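Local coordinates for divalent-cation tolerance protein CutA (Thermotoga maritima, PDB 1VHF), which is a homotrimeric protein of the CutA family, probably involved in resistance toward heavy metals and linked to copper ion binding, at residues S8-E13 with W53-K58; L28-N33 with N96-S101. All coordinates share one frame; numbering follows the deposited sequence.

Contact 1 (S8-E13 with W53-K58); sequences STFPNE and WAAIFK
E13 lies flat along W53, the two side chains running side by side in the same direction. E13 CG sits 3.5 Å from the centroid of the W53 six-membered ring and only 9° off its normal, a CH-pi contact over the face. E13 CG is anti to the backbone N (chi1 -172°) and the chain beyond it is extended, which carries the carboxylate on across the same ring; the two planes are 13° apart. E13 CB is 3.4 Å from W53 CE2, and E13 N lies over the same face, 3.4 Å from W53 CD1. N12, at the N-cap of the helix that starts at E13, accepts from K15 N through its side-chain OD1.

F10 and F57 meet tip to tip, F10 CZ to F57 CZ at 3.7 Å, with F10 CZ in the plane of the F57 ring at its edge. A55 CB touches F10 CE1 at 3.9 Å, and H75 meets the F10 ring with nearly parallel planes. S8 OG bonds to A81 O and H75 NE2, whereas T9 OG1, on the other face of the sheet, is hydrogen-bonded to E52 OE2.

Backbone bonds fix the register: S8 pairs with A55 and F10 with W53, both as hydrogen-bonded pairs (F10 N to W53 O, 2.7 Å), around the non-hydrogen-bonded pair T9-A54. This antiparallel pairing of strands 3-10 and 46-60 forms the centre of the sheet in the ferredoxin-like fold of CutA proteins.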
loop_
_atom_site.group_PDB
_atom_site.type_symbol
_atom_site.label_atom_id
_atom_site.label_comp_id
_atom_site.label_asym_id
_atom_site.label_seq_id
_atom_site.Cartn_x
_atom_site.Cartn_y
_atom_site.Cartn_z
ATOM N N SER A 8 -0.305 3.347 1.814
ATOM C CA SER A 8 0.290 3.348 3.161
ATOM C C SER A 8 1.624 4.069 3.054
ATOM O O SER A 8 2.152 4.339 1.975
ATOM C CB SER A 8 0.466 1.927 3.680
ATOM O OG SER A 8 0.886 1.953 5.048
ATOM N N THR A 9 2.193 4.389 4.221
ATOM C CA THR A 9 3.507 5.017 4.295
ATOM C C THR A 9 4.393 4.175 5.212
ATOM O O THR A 9 3.925 3.396 6.063
ATOM C CB THR A 9 3.556 6.461 4.713
ATOM O OG1 THR A 9 3.238 6.595 6.113
ATOM C CG2 THR A 9 2.623 7.308 3.865
ATOM N N PHE A 10 5.702 4.279 4.943
ATOM C CA PHE A 10 6.743 3.486 5.597
ATOM C C PHE A 10 7.932 4.331 5.974
ATOM O O PHE A 10 8.162 5.394 5.402
ATOM C CB PHE A 10 7.237 2.409 4.563
ATOM C CG PHE A 10 6.078 1.531 4.138
ATOM C CD1 PHE A 10 5.371 1.859 2.977
ATOM C CD2 PHE A 10 5.716 0.410 4.859
ATOM C CE1 PHE A 10 4.264 1.118 2.601
ATOM C CE2 PHE A 10 4.611 -0.339 4.461
ATOM C CZ PHE A 10 3.893 -0.003 3.316
ATOM N N PRO A 11 8.711 3.896 6.963
ATOM C CA PRO A 11 9.830 4.706 7.413
ATOM C C PRO A 11 10.974 4.834 6.464
ATOM O O PRO A 11 11.769 5.790 6.648
ATOM C CB PRO A 11 10.299 3.987 8.688
ATOM C CG PRO A 11 9.840 2.582 8.517
ATOM C CD PRO A 11 8.532 2.678 7.758
ATOM N N ASN A 12 11.158 3.934 5.524
ATOM C CA ASN A 12 12.264 3.987 4.597
ATOM C C ASN A 12 11.977 3.220 3.329
ATOM O O ASN A 12 10.944 2.528 3.259
ATOM C CB ASN A 12 13.551 3.555 5.302
ATOM C CG ASN A 12 13.400 2.175 5.936
ATOM O OD1 ASN A 12 13.111 1.208 5.226
ATOM N ND2 ASN A 12 13.545 2.084 7.239
ATOM N N GLU A 13 12.844 3.319 2.340
ATOM C CA GLU A 13 12.653 2.678 1.052
ATOM C C GLU A 13 12.729 1.163 1.184
ATOM O O GLU A 13 11.888 0.444 0.639
ATOM C CB GLU A 13 13.668 3.169 0.003
ATOM C CG GLU A 13 13.403 2.669 -1.415
ATOM C CD GLU A 13 14.428 3.047 -2.462
ATOM O OE1 GLU A 13 15.313 3.857 -2.145
ATOM O OE2 GLU A 13 14.339 2.569 -3.624
ATOM N N TRP A 53 8.503 6.803 2.885
ATOM C CA TRP A 53 8.189 6.304 1.547
ATOM C C TRP A 53 6.707 5.939 1.530
ATOM O O TRP A 53 6.229 5.266 2.438
ATOM C CB TRP A 53 9.016 5.068 1.125
ATOM C CG TRP A 53 10.341 5.530 0.547
ATOM C CD1 TRP A 53 11.358 6.144 1.216
ATOM C CD2 TRP A 53 10.752 5.463 -0.807
ATOM N NE1 TRP A 53 12.374 6.469 0.358
ATOM C CE2 TRP A 53 12.040 6.033 -0.902
ATOM C CE3 TRP A 53 10.162 4.921 -1.956
ATOM C CZ2 TRP A 53 12.723 6.140 -2.116
ATOM C CZ3 TRP A 53 10.837 5.000 -3.157
ATOM C CH2 TRP A 53 12.117 5.607 -3.217
ATOM N N ALA A 54 6.002 6.398 0.516
ATOM C CA ALA A 54 4.605 6.056 0.351
ATOM C C ALA A 54 4.552 4.908 -0.675
ATOM O O ALA A 54 5.474 4.795 -1.496
ATOM C CB ALA A 54 3.859 7.250 -0.221
ATOM N N ALA A 55 3.466 4.160 -0.610
ATOM C CA ALA A 55 3.273 3.142 -1.627
ATOM C C ALA A 55 1.785 2.961 -1.860
ATOM O O ALA A 55 0.935 3.121 -0.997
ATOM C CB ALA A 55 3.869 1.811 -1.188
ATOM N N ILE A 56 1.514 2.641 -3.128
ATOM C CA ILE A 56 0.161 2.302 -3.571
ATOM C C ILE A 56 0.249 0.814 -3.981
ATOM O O ILE A 56 1.101 0.446 -4.797
ATOM C CB ILE A 56 -0.470 3.121 -4.665
ATOM C CG1 ILE A 56 0.323 3.315 -5.936
ATOM C CG2 ILE A 56 -0.914 4.504 -4.093
ATOM C CD1 ILE A 56 -0.536 3.573 -7.174
ATOM N N PHE A 57 -0.652 0.050 -3.442
ATOM C CA PHE A 57 -0.724 -1.417 -3.686
ATOM C C PHE A 57 -1.983 -1.664 -4.514
ATOM O O PHE A 57 -3.066 -1.272 -4.055
ATOM C CB PHE A 57 -0.822 -2.137 -2.341
ATOM C CG PHE A 57 0.370 -1.899 -1.461
ATOM C CD1 PHE A 57 1.594 -2.452 -1.762
ATOM C CD2 PHE A 57 0.246 -1.102 -0.329
ATOM C CE1 PHE A 57 2.700 -2.272 -0.939
ATOM C CE2 PHE A 57 1.338 -0.913 0.503
ATOM C CZ PHE A 57 2.558 -1.486 0.195
ATOM N N LYS A 58 -1.814 -2.227 -5.695
ATOM C CA LYS A 58 -2.991 -2.451 -6.558
ATOM C C LYS A 58 -3.475 -3.881 -6.435
ATOM O O LYS A 58 -2.688 -4.835 -6.520
ATOM C CB LYS A 58 -2.601 -2.185 -8.042
ATOM C CG LYS A 58 -2.358 -0.672 -8.222
ATOM C CD LYS A 58 -1.644 -0.356 -9.522
ATOM C CE LYS A 58 -0.155 -0.172 -9.207
ATOM N NZ LYS A 58 0.688 -0.670 -10.307
#

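Contact 2 (L28-N33 with N96-S101)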
loop_
_atom_site.group_PDB
_atom_site.type_symbol
_atom_site.label_atom_id
_atom_site.label_comp_id
_atom_site.label_asym_id
_atom_site.label_seq_id
_atom_site.Cartn_x
_atom_site.Cartn_y
_atom_site.Cartn_z
ATOM N N LEU A 28 -1.172 -11.308 -2.936
ATOM C CA LEU A 28 -2.222 -10.489 -2.359
ATOM C C LEU A 28 -2.442 -9.212 -3.161
ATOM O O LEU A 28 -3.485 -8.570 -3.017
ATOM C CB LEU A 28 -1.984 -10.128 -0.898
ATOM C CG LEU A 28 -2.062 -11.328 0.062
ATOM C CD1 LEU A 28 -1.672 -10.876 1.459
ATOM C CD2 LEU A 28 -3.457 -11.925 0.086
ATOM N N ILE A 29 -1.426 -8.822 -3.912
ATOM C CA ILE A 29 -1.456 -7.639 -4.752
ATOM C C ILE A 29 -0.880 -8.020 -6.124
ATOM O O ILE A 29 -0.149 -8.995 -6.279
ATOM C CB ILE A 29 -0.619 -6.458 -4.212
ATOM C CG1 ILE A 29 0.883 -6.798 -4.166
ATOM C CG2 ILE A 29 -1.084 -6.029 -2.814
ATOM C CD1 ILE A 29 1.754 -5.624 -3.736
ATOM N N ALA A 30 -1.273 -7.225 -7.137
ATOM C CA ALA A 30 -0.774 -7.426 -8.486
ATOM C C ALA A 30 0.530 -6.660 -8.698
ATOM O O ALA A 30 1.370 -7.021 -9.498
ATOM C CB ALA A 30 -1.816 -6.952 -9.502
ATOM N N CYS A 31 0.648 -5.502 -7.999
ATOM C CA CYS A 31 1.864 -4.716 -8.120
ATOM C C CYS A 31 1.835 -3.575 -7.101
ATOM O O CYS A 31 0.792 -3.363 -6.483
ATOM C CB CYS A 31 1.941 -4.102 -9.520
ATOM S SG CYS A 31 0.458 -3.283 -10.065
ATOM N N PHE A 32 2.964 -2.915 -6.962
ATOM C CA PHE A 32 2.995 -1.750 -6.095
ATOM C C PHE A 32 3.801 -0.669 -6.811
ATOM O O PHE A 32 4.658 -0.954 -7.653
ATOM C CB PHE A 32 3.630 -2.039 -4.719
ATOM C CG PHE A 32 5.094 -2.332 -4.740
ATOM C CD1 PHE A 32 6.041 -1.319 -4.743
ATOM C CD2 PHE A 32 5.557 -3.662 -4.734
ATOM C CE1 PHE A 32 7.402 -1.584 -4.781
ATOM C CE2 PHE A 32 6.902 -3.920 -4.756
ATOM C CZ PHE A 32 7.857 -2.909 -4.799
ATOM N N ASN A 33 3.515 0.579 -6.433
ATOM C CA ASN A 33 4.267 1.757 -6.890
ATOM C C ASN A 33 4.686 2.523 -5.622
ATOM O O ASN A 33 3.792 2.876 -4.843
ATOM C CB ASN A 33 3.449 2.670 -7.793
ATOM C CG ASN A 33 3.156 2.143 -9.167
ATOM O OD1 ASN A 33 2.387 2.786 -9.898
ATOM N ND2 ASN A 33 3.714 1.034 -9.624
ATOM N N ASN A 96 -7.749 -7.173 -16.787
ATOM C CA ASN A 96 -7.653 -8.656 -16.878
ATOM C C ASN A 96 -6.330 -9.146 -16.321
ATOM O O ASN A 96 -6.255 -10.172 -15.637
ATOM C CB ASN A 96 -7.750 -9.075 -18.341
ATOM C CG ASN A 96 -9.107 -8.832 -18.972
ATOM O OD1 ASN A 96 -10.128 -8.790 -18.291
ATOM N ND2 ASN A 96 -9.117 -8.694 -20.289
ATOM N N TRP A 97 -5.242 -8.427 -16.598
ATOM C CA TRP A 97 -3.931 -8.804 -16.079
ATOM C C TRP A 97 -3.954 -8.734 -14.542
ATOM O O TRP A 97 -3.453 -9.633 -13.863
ATOM C CB TRP A 97 -2.866 -7.869 -16.643
ATOM C CG TRP A 97 -1.519 -8.072 -16.008
ATOM C CD1 TRP A 97 -0.627 -9.068 -16.288
ATOM C CD2 TRP A 97 -0.981 -7.360 -14.888
ATOM N NE1 TRP A 97 0.477 -8.977 -15.467
ATOM C CE2 TRP A 97 0.280 -7.916 -14.609
ATOM C CE3 TRP A 97 -1.429 -6.265 -14.131
ATOM C CZ2 TRP A 97 1.131 -7.480 -13.590
ATOM C CZ3 TRP A 97 -0.551 -5.776 -13.164
ATOM C CH2 TRP A 97 0.656 -6.414 -12.862
ATOM N N LEU A 98 -4.567 -7.689 -13.997
ATOM C CA LEU A 98 -4.639 -7.537 -12.540
ATOM C C LEU A 98 -5.387 -8.700 -11.891
ATOM O O LEU A 98 -4.945 -9.305 -10.912
ATOM C CB LEU A 98 -5.399 -6.236 -12.210
ATOM C CG LEU A 98 -4.686 -4.901 -12.390
ATOM C CD1 LEU A 98 -5.684 -3.747 -12.187
ATOM C CD2 LEU A 98 -3.513 -4.708 -11.452
ATOM N N ARG A 99 -6.561 -8.990 -12.440
ATOM C CA ARG A 99 -7.416 -10.066 -11.936
ATOM C C ARG A 99 -6.712 -11.407 -12.042
ATOM O O ARG A 99 -6.767 -12.197 -11.091
ATOM C CB ARG A 99 -8.716 -10.050 -12.723
ATOM C CG ARG A 99 -9.754 -11.098 -12.370
ATOM C CD ARG A 99 -10.914 -10.969 -13.373
ATOM N NE ARG A 99 -11.572 -9.675 -13.205
ATOM C CZ ARG A 99 -11.841 -8.824 -14.188
ATOM N NH1 ARG A 99 -11.499 -9.108 -15.435
ATOM N NH2 ARG A 99 -12.463 -7.683 -13.895
ATOM N N GLU A 100 -6.066 -11.697 -13.157
ATOM C CA GLU A 100 -5.373 -12.972 -13.319
ATOM C C GLU A 100 -4.210 -13.112 -12.372
ATOM O O GLU A 100 -4.024 -14.195 -11.801
ATOM C CB GLU A 100 -4.982 -13.175 -14.783
ATOM C CG GLU A 100 -6.224 -13.285 -15.681
ATOM C CD GLU A 100 -6.959 -14.597 -15.449
ATOM O OE1 GLU A 100 -6.372 -15.652 -15.756
ATOM O OE2 GLU A 100 -8.089 -14.574 -14.922
ATOM N N SER A 101 -3.528 -12.020 -12.016
ATOM C CA SER A 101 -2.388 -12.079 -11.126
ATOM C C SER A 101 -2.752 -12.459 -9.699
ATOM O O SER A 101 -2.112 -13.353 -9.131
ATOM C CB SER A 101 -1.674 -10.717 -11.116
ATOM O OG SER A 101 -1.335 -10.310 -12.434
#
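The indole of W97 turns its edge to C31: C31 SG is 4.1 Å from W97 CZ3 and lies 90° off the normal of the six-membered ring, 5.3 Å from its centroid, a sulfur-aromatic contact at the rim. The A30 carbonyl approaches the same end obliquely, its O 3.5 Å from W97 CH2. One face of the indole carries S101 OG, 3.6 Å above the plane and over its centre, and the ring of Y94 also meets the indole. CG of W97 is anti to the backbone N (chi1 172°), which swings the indole out from the helix so that its CZ3-CH2 end meets A30 and C31.

Helix 92-101 follows the last strand of the ferredoxin-like core, and this contact lays it against A30, just before strand 31-43, and C31, the first residue of that strand, which is outermost in the sheet within the chain. Close packing centres on the A30 methyl. A30 CB is 3.4 Å from L98 CD2, tighter than usual for two carbons, and the S101 and W97 side chains border it too.

S101 OG turns back into its own helix, beside the backbone N (chi1 -54°), and donates to W97 O at 2.6 Å, a bond that fixes the rotation of the hydroxyl group. W97 O also accepts from S101 N, the two donors arriving from opposite faces of the carbonyl plane.

The centres of contacts 1 and 2 are about 17 Å apart, yet strands 46-60 and 31-43, neighbours in the four-stranded sheet and consecutive in the chain, join them directly. K58 O lies 2.8 Å from A30 N and I56 N 2.9 Å from N33 O, both probable hydrogen bonds. Along the chain the segments alternate: 8-13, 28-33, 53-58, 96-101. Contact 1 pairs the two central strands, about 6 Å from the centre of the chain; contact 2 lies farther out, about 13 Å from it, where the C-terminal helix 92-101 meets a strand that is outermost within this chain. Together they tie the helix, through that strand, to the middle of the sheet.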